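Side-chain contacts in parvulin 42 (Trypanosoma brucei brucei, PDB 6GMP), which probably catalyses the cis-trans isomerisation of peptidyl-prolyl bonds through its parvulin-type domain, the part of the longer protein described here: residues F98-K101 with S102-S106; L43-A46 with I47-H51; K55-S58 with L59-V63. All coordinates share one frame; numbering follows the deposited sequence.

Contact 1. Residues F98-K101 with S102-S106; sequences FSLK and SGEVS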
ATOM      1  N   PHE A  98     -12.127   4.229  -1.942  1.00 35.59           N
ATOM      2  CA  PHE A  98     -13.387   4.849  -1.530  1.00 35.17           C
ATOM      3  C   PHE A  98     -14.498   3.827  -1.238  1.00 33.87           C
ATOM      4  O   PHE A  98     -15.630   4.192  -0.936  1.00 39.60           O
ATOM      5  CB  PHE A  98     -13.786   5.939  -2.533  1.00 33.26           C
ATOM      6  CG  PHE A  98     -12.945   7.161  -2.398  1.00 33.03           C
ATOM      7  CD1 PHE A  98     -13.335   8.194  -1.563  1.00 35.68           C
ATOM      8  CD2 PHE A  98     -11.725   7.257  -3.050  1.00 29.56           C
ATOM      9  CE1 PHE A  98     -12.527   9.311  -1.404  1.00 36.80           C
ATOM     10  CE2 PHE A  98     -10.923   8.361  -2.888  1.00 32.11           C
ATOM     11  CZ  PHE A  98     -11.325   9.391  -2.071  1.00 35.52           C
ATOM     12  N   SER A  99     -14.132   2.547  -1.273  1.00 35.62           N
ATOM     13  CA  SER A  99     -15.021   1.474  -0.847  1.00 36.75           C
ATOM     14  C   SER A  99     -14.754   1.089   0.609  1.00 38.17           C
ATOM     15  O   SER A  99     -15.554   0.388   1.225  1.00 35.19           O
ATOM     16  CB  SER A  99     -14.832   0.240  -1.731  1.00 48.28           C
ATOM     17  OG  SER A  99     -13.690  -0.506  -1.335  1.00 47.22           O
ATOM     18  N   LEU A 100     -13.627   1.535   1.156  1.00 32.86           N
ATOM     19  CA  LEU A 100     -13.256   1.169   2.517  1.00 33.51           C
ATOM     20  C   LEU A 100     -14.086   1.893   3.570  1.00 31.75           C
ATOM     21  O   LEU A 100     -14.402   3.074   3.432  1.00 31.75           O
ATOM     22  CB  LEU A 100     -11.780   1.472   2.765  1.00 31.55           C
ATOM     23  CG  LEU A 100     -10.776   0.744   1.879  1.00 28.78           C
ATOM     24  CD1 LEU A 100      -9.371   1.336   2.081  1.00 28.49           C
ATOM     25  CD2 LEU A 100     -10.775  -0.747   2.162  1.00 31.24           C
ATOM     26  N   LYS A 101     -14.415   1.168   4.633  1.00 30.42           N
ATOM     27  CA  LYS A 101     -14.959   1.774   5.835  1.00 33.71           C
ATOM     28  C   LYS A 101     -13.799   2.212   6.731  1.00 29.90           C
ATOM     29  O   LYS A 101     -12.657   1.802   6.520  1.00 26.15           O
ATOM     30  CB  LYS A 101     -15.880   0.781   6.551  1.00 33.37           C
ATOM     31  CG  LYS A 101     -16.930   0.179   5.615  1.00 40.16           C
ATOM     32  CD  LYS A 101     -18.001  -0.601   6.358  1.00 48.70           C
ATOM     33  CE  LYS A 101     -17.468  -1.910   6.924  1.00 55.11           C
ATOM     34  NZ  LYS A 101     -17.134  -2.918   5.868  1.00 58.00           N
ATOM     35  N   SER A 102     -14.094   3.063   7.705  1.00 30.52           N
ATOM     36  CA  SER A 102     -13.099   3.540   8.656  0.52 30.62           C
ATOM     37  C   SER A 102     -12.342   2.381   9.299  1.00 31.33           C
ATOM     38  O   SER A 102     -12.943   1.470   9.865  1.00 32.01           O
ATOM     39  CB  SER A 102     -13.786   4.368   9.748  0.52 35.64           C
ATOM     40  OG  SER A 102     -14.627   5.358   9.181  0.52 38.58           O
ATOM     41  N   GLY A 103     -11.018   2.420   9.202  1.00 26.79           N
ATOM     42  CA  GLY A 103     -10.172   1.425   9.839  1.00 28.24           C
ATOM     43  C   GLY A 103      -9.932   0.158   9.033  1.00 25.37           C
ATOM     44  O   GLY A 103      -9.220  -0.739   9.473  1.00 26.17           O
ATOM     45  N   GLU A 104     -10.549   0.066   7.861  1.00 24.78           N
ATOM     46  CA  GLU A 104     -10.405  -1.125   7.035  1.00 24.60           C
ATOM     47  C   GLU A 104      -9.158  -1.052   6.163  1.00 23.23           C
ATOM     48  O   GLU A 104      -8.733   0.027   5.756  1.00 21.78           O
ATOM     49  CB  GLU A 104     -11.645  -1.326   6.160  1.00 25.57           C
ATOM     50  CG  GLU A 104     -12.891  -1.716   6.947  1.00 28.98           C
ATOM     51  CD  GLU A 104     -14.020  -2.167   6.040  1.00 36.99           C
ATOM     52  OE1 GLU A 104     -14.142  -1.598   4.929  1.00 34.60           O
ATOM     53  OE2 GLU A 104     -14.769  -3.093   6.428  1.00 37.98           O
ATOM     54  N   VAL A 105      -8.582  -2.223   5.913  1.00 25.90           N
ATOM     55  CA  VAL A 105      -7.485  -2.391   4.963  1.00 21.11           C
ATOM     56  C   VAL A 105      -7.990  -3.153   3.732  1.00 22.92           C
ATOM     57  O   VAL A 105      -8.649  -4.186   3.852  1.00 28.10           O
ATOM     58  CB  VAL A 105      -6.289  -3.168   5.572  1.00 23.22           C
ATOM     59  CG1 VAL A 105      -5.183  -3.372   4.541  1.00 23.50           C
ATOM     60  CG2 VAL A 105      -5.742  -2.469   6.826  1.00 23.12           C
ATOM     61  N   SER A 106      -7.684  -2.640   2.548  1.00 23.01           N
ATOM     62  CA  SER A 106      -8.147  -3.256   1.317  1.00 23.70           C
ATOM     63  C   SER A 106      -7.472  -4.597   1.049  1.00 25.88           C
ATOM     64  O   SER A 106      -6.438  -4.924   1.636  1.00 26.73           O
ATOM     65  CB  SER A 106      -7.862  -2.335   0.137  1.00 24.95           C
ATOM     66  OG  SER A 106      -6.468  -2.257  -0.121  1.00 23.03           O
TER
HETATM   67  O   HOH W   1     -15.916  -1.880   2.841  1.00 40.62           O
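Glu104 reaches back over the type II turn Lys101-Glu104 and uses both carboxylate oxygens on Lys101. OE1 takes the backbone N-H of Lys101 at 2.8 Å (N to OE1) in a nearly straight bond, 168° at the hydrogen, arriving from above the carboxylate plane. OE2 forms a salt bridge with the lysine's own ammonium, but the 2.4 Å from Lys101 NZ to Glu104 OE2 is too short to be taken literally, so the exact placement of the lysine end is doubtful. The lysine chain bends in its outer half, which brings CE and NZ round to the OE2 side of the carboxylate. Below them the turn closes with Glu104 N donating to Lys101 O at 3.0 Å. Water 1 donates to OE1 of Glu104 and to Ser99 O, tying the carboxylate to the chain just before the turn. Leu100 CD2 lies against the backbone of Ser106, 3.6 Å from its N. Gly103 takes up the positive phi (86°) that the third residue of a type II turn adopts, and its backbone pairs with Trp57 and Arg120. Backbone N-H, ammonium and water all meet one carboxylate, which would favour its ionised form and probably offset part of its charge.

Contact 2. Residues L43-A46 with I47-H51; sequences LAQA and ILAQH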
ATOM      1  N   LEU A  43       3.153 -11.500  -2.398  1.00 17.47           N
ATOM      2  CA  LEU A  43       3.716 -10.874  -1.217  0.62 19.01           C
ATOM      3  C   LEU A  43       2.684  -9.977  -0.540  1.00 19.12           C
ATOM      4  O   LEU A  43       2.479 -10.070   0.676  1.00 18.09           O
ATOM      5  CB  LEU A  43       4.965 -10.077  -1.573  0.62 18.57           C
ATOM      6  CG  LEU A  43       5.606  -9.298  -0.426  0.62 20.12           C
ATOM      7  CD1 LEU A  43       5.900 -10.224   0.715  0.62 21.56           C
ATOM      8  CD2 LEU A  43       6.880  -8.632  -0.904  0.62 23.35           C
ATOM      9  N   ALA A  44       2.018  -9.114  -1.306  1.00 17.31           N
ATOM     10  CA  ALA A  44       0.991  -8.247  -0.747  1.00 18.27           C
ATOM     11  C   ALA A  44      -0.107  -9.066  -0.069  1.00 19.76           C
ATOM     12  O   ALA A  44      -0.603  -8.714   1.015  1.00 19.36           O
ATOM     13  CB  ALA A  44       0.411  -7.371  -1.840  1.00 18.46           C
ATOM     14  N   GLN A  45      -0.496 -10.168  -0.691  1.00 17.86           N
ATOM     15  CA  GLN A  45      -1.500 -11.044  -0.102  1.00 18.77           C
ATOM     16  C   GLN A  45      -1.045 -11.580   1.254  1.00 20.42           C
ATOM     17  O   GLN A  45      -1.832 -11.625   2.205  1.00 20.99           O
ATOM     18  CB  GLN A  45      -1.810 -12.199  -1.053  1.00 19.49           C
ATOM     19  CG  GLN A  45      -2.778 -13.239  -0.503  1.00 23.08           C
ATOM     20  CD  GLN A  45      -4.107 -12.645  -0.083  1.00 28.09           C
ATOM     21  OE1 GLN A  45      -4.577 -11.659  -0.667  1.00 27.23           O
ATOM     22  NE2 GLN A  45      -4.729 -13.248   0.926  1.00 27.99           N
ATOM     23  N   ALA A  46       0.210 -12.012   1.340  1.00 19.39           N
ATOM     24  CA  ALA A  46       0.715 -12.573   2.585  1.00 20.65           C
ATOM     25  C   ALA A  46       0.828 -11.531   3.694  1.00 19.86           C
ATOM     26  O   ALA A  46       0.484 -11.824   4.848  1.00 19.90           O
ATOM     27  CB  ALA A  46       2.057 -13.239   2.365  1.00 21.45           C
ATOM     28  N   ILE A  47       1.307 -10.324   3.368  1.00 20.03           N
ATOM     29  CA  ILE A  47       1.533  -9.324   4.403  0.59 22.59           C
ATOM     30  C   ILE A  47       0.190  -8.849   4.959  1.00 19.90           C
ATOM     31  O   ILE A  47       0.104  -8.455   6.136  1.00 20.67           O
ATOM     32  CB  ILE A  47       2.482  -8.203   3.960  0.59 28.97           C
ATOM     33  CG1 ILE A  47       1.894  -7.431   2.800  0.59 21.62           C
ATOM     34  CG2 ILE A  47       3.858  -8.801   3.618  0.59 26.16           C
ATOM     35  CD1 ILE A  47       2.770  -6.265   2.345  0.59 22.70           C
ATOM     36  N   LEU A  48      -0.847  -8.909   4.131  1.00 20.58           N
ATOM     37  CA  LEU A  48      -2.190  -8.592   4.577  1.00 21.61           C
ATOM     38  C   LEU A  48      -2.765  -9.744   5.403  1.00 20.36           C
ATOM     39  O   LEU A  48      -3.244  -9.572   6.537  1.00 21.72           O
ATOM     40  CB  LEU A  48      -3.084  -8.371   3.368  1.00 22.62           C
ATOM     41  CG  LEU A  48      -4.584  -8.227   3.624  1.00 23.77           C
ATOM     42  CD1 LEU A  48      -4.908  -6.940   4.408  1.00 25.00           C
ATOM     43  CD2 LEU A  48      -5.323  -8.267   2.295  1.00 23.68           C
ATOM     44  N   ALA A  49      -2.748 -10.934   4.810  1.00 20.22           N
ATOM     45  CA  ALA A  49      -3.463 -12.072   5.361  1.00 21.56           C
ATOM     46  C   ALA A  49      -2.868 -12.614   6.661  1.00 22.62           C
ATOM     47  O   ALA A  49      -3.551 -13.291   7.416  1.00 24.16           O
ATOM     48  CB  ALA A  49      -3.568 -13.171   4.321  1.00 23.43           C
ATOM     49  N   GLN A  50      -1.606 -12.300   6.944  1.00 21.24           N
ATOM     50  CA  GLN A  50      -1.027 -12.710   8.220  1.00 22.46           C
ATOM     51  C   GLN A  50      -1.842 -12.132   9.393  1.00 23.14           C
ATOM     52  O   GLN A  50      -1.770 -12.629  10.506  1.00 25.19           O
ATOM     53  CB  GLN A  50       0.444 -12.293   8.317  1.00 22.34           C
ATOM     54  CG  GLN A  50       0.624 -10.808   8.314  1.00 21.43           C
ATOM     55  CD  GLN A  50       2.069 -10.348   8.437  1.00 20.87           C
ATOM     56  OE1 GLN A  50       2.908 -10.984   9.066  1.00 23.59           O
ATOM     57  NE2 GLN A  50       2.340  -9.185   7.844  1.00 20.11           N
ATOM     58  N   HIS A  51      -2.606 -11.075   9.123  1.00 22.56           N
ATOM     59  CA  HIS A  51      -3.499 -10.490  10.126  1.00 24.25           C
ATOM     60  C   HIS A  51      -4.976 -10.526   9.703  1.00 25.26           C
ATOM     61  O   HIS A  51      -5.752  -9.636  10.056  1.00 26.44           O
ATOM     62  CB  HIS A  51      -3.080  -9.049  10.405  1.00 25.76           C
ATOM     63  CG  HIS A  51      -1.646  -8.909  10.808  1.00 25.86           C
ATOM     64  ND1 HIS A  51      -1.102  -9.603  11.865  1.00 27.98           N
ATOM     65  CD2 HIS A  51      -0.644  -8.156  10.295  1.00 26.95           C
ATOM     66  CE1 HIS A  51       0.175  -9.284  11.988  1.00 29.24           C
ATOM     67  NE2 HIS A  51       0.477  -8.406  11.049  1.00 27.52           N
TER
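Leu43 and Ile47 meet one helical turn apart, a local i to i+4 contact on helix 37-49, near its C-terminal end and on the side that faces the sheet. Leu43 CD1 touches Ile47 CG2 at 3.8 Å, the two side chains crossing at a slant. Ile47 holds CG1 between its backbone N and carbonyl carbon (chi1 63°), which lays that branch back along the helix, 3.3 Å from Ala44 O, and turns CG2 toward the leucine. Beneath the side chains run the i+4 backbone bonds, among them Ile47 N to Leu43 O at 2.9 Å and Ala49 N to Gln45 O at 2.8 Å. On another side of the helix the bent Gln45 chain brings NE2 to 3.6 Å from the methyl CB of Ala49. Near the helix end, Gln50 curls back on the backbone: NE2 donates to Ile47 O at 2.9 Å, in the carbonyl plane and on a lone pair, while the backbone N-H of Gln50 goes to Ala46 O. CG of Gln50 also lies over one face of the His51 ring, 3.5 Å above its plane and offset toward the rim. Further out, Ile47 packs on Val11, Val13 and Leu117 of the sheet and on Phe69 of helix 59-69, and Leu48 lies against Leu117 and Trp57. This is the amphipathic pattern of a helix laid on the antiparallel sheet of the parvulin fold, its apolar side inward, with Gln45 and Ala46 on the outer side.

Contact 3. Residues K55-S58 with L59-V63; sequences KTWS and LDEFV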
ATOM      1  N   LYS A  55     -10.801  -7.197  11.755  1.00 28.91           N
ATOM      2  CA  LYS A  55     -11.961  -6.604  11.093  1.00 31.88           C
ATOM      3  C   LYS A  55     -11.532  -5.209  10.659  1.00 30.79           C
ATOM      4  O   LYS A  55     -11.728  -4.799   9.515  1.00 31.23           O
ATOM      5  CB  LYS A  55     -13.146  -6.544  12.055  1.00 35.62           C
ATOM      6  CG  LYS A  55     -14.363  -5.803  11.500  1.00 36.32           C
ATOM      7  CD  LYS A  55     -15.570  -5.912  12.406  1.00 45.28           C
ATOM      8  CE  LYS A  55     -16.744  -5.122  11.846  1.00 45.92           C
ATOM      9  NZ  LYS A  55     -18.013  -5.384  12.587  1.00 52.02           N
ATOM     10  N   THR A  56     -10.935  -4.492  11.599  1.00 26.07           N
ATOM     11  CA  THR A  56     -10.313  -3.212  11.328  1.00 25.39           C
ATOM     12  C   THR A  56      -8.936  -3.264  11.946  1.00 24.94           C
ATOM     13  O   THR A  56      -8.669  -4.113  12.811  1.00 26.36           O
ATOM     14  CB  THR A  56     -11.101  -2.039  11.937  1.00 25.85           C
ATOM     15  OG1 THR A  56     -11.307  -2.266  13.334  1.00 29.94           O
ATOM     16  CG2 THR A  56     -12.441  -1.878  11.230  1.00 29.74           C
ATOM     17  N   TRP A  57      -8.073  -2.355  11.512  1.00 25.83           N
ATOM     18  CA  TRP A  57      -6.728  -2.246  12.046  1.00 22.49           C
ATOM     19  C   TRP A  57      -6.573  -0.893  12.704  1.00 25.83           C
ATOM     20  O   TRP A  57      -7.158   0.098  12.255  1.00 25.40           O
ATOM     21  CB  TRP A  57      -5.679  -2.338  10.952  1.00 24.09           C
ATOM     22  CG  TRP A  57      -5.617  -3.588  10.117  1.00 23.81           C
ATOM     23  CD1 TRP A  57      -6.650  -4.396   9.711  1.00 24.73           C
ATOM     24  CD2 TRP A  57      -4.433  -4.144   9.568  1.00 21.15           C
ATOM     25  NE1 TRP A  57      -6.161  -5.421   8.926  1.00 25.06           N
ATOM     26  CE2 TRP A  57      -4.801  -5.285   8.823  1.00 21.57           C
ATOM     27  CE3 TRP A  57      -3.090  -3.766   9.609  1.00 21.78           C
ATOM     28  CZ2 TRP A  57      -3.867  -6.063   8.146  1.00 22.78           C
ATOM     29  CZ3 TRP A  57      -2.167  -4.535   8.941  1.00 22.44           C
ATOM     30  CH2 TRP A  57      -2.558  -5.674   8.218  1.00 26.39           C
ATOM     31  N   SER A  58      -5.759  -0.827  13.747  1.00 24.13           N
ATOM     32  CA  SER A  58      -5.364   0.460  14.282  1.00 24.44           C
ATOM     33  C   SER A  58      -4.324   1.067  13.347  1.00 23.68           C
ATOM     34  O   SER A  58      -3.738   0.374  12.513  1.00 22.68           O
ATOM     35  CB  SER A  58      -4.758   0.301  15.668  1.00 26.79           C
ATOM     36  OG  SER A  58      -3.513  -0.372  15.575  1.00 27.85           O
ATOM     37  N   LEU A  59      -4.082   2.364  13.492  1.00 26.29           N
ATOM     38  CA  LEU A  59      -3.049   3.011  12.697  1.00 25.64           C
ATOM     39  C   LEU A  59      -1.695   2.369  12.971  1.00 25.49           C
ATOM     40  O   LEU A  59      -0.966   2.078  12.040  1.00 22.23           O
ATOM     41  CB  LEU A  59      -2.996   4.515  12.972  1.00 28.07           C
ATOM     42  CG  LEU A  59      -1.913   5.261  12.186  1.00 29.45           C
ATOM     43  CD1 LEU A  59      -2.052   5.060  10.683  1.00 31.19           C
ATOM     44  CD2 LEU A  59      -1.967   6.740  12.513  1.00 37.49           C
ATOM     45  N   ASP A  60      -1.384   2.126  14.243  1.00 25.36           N
ATOM     46  CA  ASP A  60      -0.111   1.515  14.609  0.62 27.39           C
ATOM     47  C   ASP A  60       0.050   0.156  13.931  1.00 22.83           C
ATOM     48  O   ASP A  60       1.119  -0.172  13.420  1.00 23.67           O
ATOM     49  CB  ASP A  60       0.003   1.367  16.129  0.62 29.96           C
ATOM     50  CG  ASP A  60       0.079   2.707  16.844  0.62 36.93           C
ATOM     51  OD1 ASP A  60       0.514   3.698  16.222  0.62 37.19           O
ATOM     52  OD2 ASP A  60      -0.292   2.772  18.035  0.62 44.04           O
ATOM     53  N   GLU A  61      -1.013  -0.640  13.913  1.00 24.03           N
ATOM     54  CA  GLU A  61      -0.960  -1.936  13.231  1.00 22.83           C
ATOM     55  C   GLU A  61      -0.655  -1.817  11.734  1.00 21.09           C
ATOM     56  O   GLU A  61       0.135  -2.586  11.168  1.00 21.80           O
ATOM     57  CB  GLU A  61      -2.266  -2.692  13.434  1.00 22.02           C
ATOM     58  CG  GLU A  61      -2.376  -3.325  14.819  1.00 25.80           C
ATOM     59  CD  GLU A  61      -3.780  -3.785  15.177  1.00 28.57           C
ATOM     60  OE1 GLU A  61      -4.736  -3.438  14.449  1.00 28.57           O
ATOM     61  OE2 GLU A  61      -3.936  -4.493  16.203  1.00 31.93           O
ATOM     62  N   PHE A  62      -1.270  -0.852  11.068  1.00 19.84           N
ATOM     63  CA  PHE A  62      -0.992  -0.698   9.659  1.00 20.07           C
ATOM     64  C   PHE A  62       0.421  -0.169   9.387  1.00 20.45           C
ATOM     65  O   PHE A  62       1.094  -0.615   8.456  1.00 18.84           O
ATOM     66  CB  PHE A  62      -2.017   0.214   8.986  1.00 20.66           C
ATOM     67  CG  PHE A  62      -1.943   0.156   7.486  1.00 18.50           C
ATOM     68  CD1 PHE A  62      -2.380  -0.978   6.815  1.00 21.72           C
ATOM     69  CD2 PHE A  62      -1.375   1.184   6.750  1.00 18.40           C
ATOM     70  CE1 PHE A  62      -2.287  -1.077   5.446  1.00 20.08           C
ATOM     71  CE2 PHE A  62      -1.277   1.090   5.368  1.00 17.61           C
ATOM     72  CZ  PHE A  62      -1.747  -0.041   4.718  1.00 19.52           C
ATOM     73  N   VAL A  63       0.856   0.786  10.200  1.00 19.86           N
ATOM     74  CA  VAL A  63       2.179   1.380  10.058  1.00 19.12           C
ATOM     75  C   VAL A  63       3.262   0.312  10.238  1.00 19.43           C
ATOM     76  O   VAL A  63       4.318   0.386   9.617  1.00 19.87           O
ATOM     77  CB  VAL A  63       2.323   2.537  11.046  1.00 21.68           C
ATOM     78  CG1 VAL A  63       3.781   2.914  11.241  1.00 24.55           C
ATOM     79  CG2 VAL A  63       1.497   3.728  10.552  1.00 22.85           C
TER
HETATM   80  O   HOH W   2      -7.206  -4.675  15.057  1.00 32.95           O
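Glu61 and Ser58 grip each other in a capping box at the start of helix 59-69, and the glutamate is the side chain to follow. Its CB sits 3.4 Å from Ser58 OG, and CG passes the same hydroxyl at 3.3 Å. From there the chain is extended (chi2 166°), which carries the carboxylate past the hydroxyl to the peptide preceding the serine. OE1 receives the N-H of Ser58, with N to OE1 2.9 Å and an angle of 164° at the hydrogen; the donor stands above the carboxylate plane. OE1 also lies 3.3 Å from Trp57 CA and accepts a hydrogen bond from water 2, which also donates to Thr56 O. OE2 has a long, weak ion pair with Arg54 NE.

The serine returns the bond. OG, between its own N and carbonyl carbon, accepts from Glu61 N at 3.0 Å, while Ser58 O takes Phe62 N in the first turn of the helix. Beside the box, Phe62 presents its edge toward the face of the Trp57 six-membered ring in an offset edge-to-face pair, centroids 5.9 Å apart and planes at 65°. The closest side-chain approach there is Phe62 CD1 to Trp57 CE3. Phe62 in turn stacks on Tyr119, whose hydroxyl bonds Trp57 O, and the indole has Arg54 in a cation-pi contact.

Each partner of the box thus supplies an acceptor for the other's backbone N-H: one at the first turn of the helix, the other just ahead of it. Placed at the N-terminal end of the helix, the carboxylate would probably be stabilised in its ionised form.

In the fold
Trp57 joins the three contacts. Gly103 O of contact 1 probably accepts from Trp57 N of contact 3 at 2.8 Å, and Val105 CG2 rests on the indole, 3.5 Å from Trp57 CD2. From the other direction His51 of contact 2 meets the same side chain, His51 CD2 lying 3.8 Å from Trp57 CH2. Contacts 1 and 2 also touch directly, Val105 CG1 to Leu48 CD1 at 3.6 Å. Their centres are about 16 Å apart, against about 11 Å between contacts 1 and 3 and about 13 Å between contacts 2 and 3. All three lie within the PPIC-type PPIase domain, linking its two consecutive helices to the loop before strand 109-111.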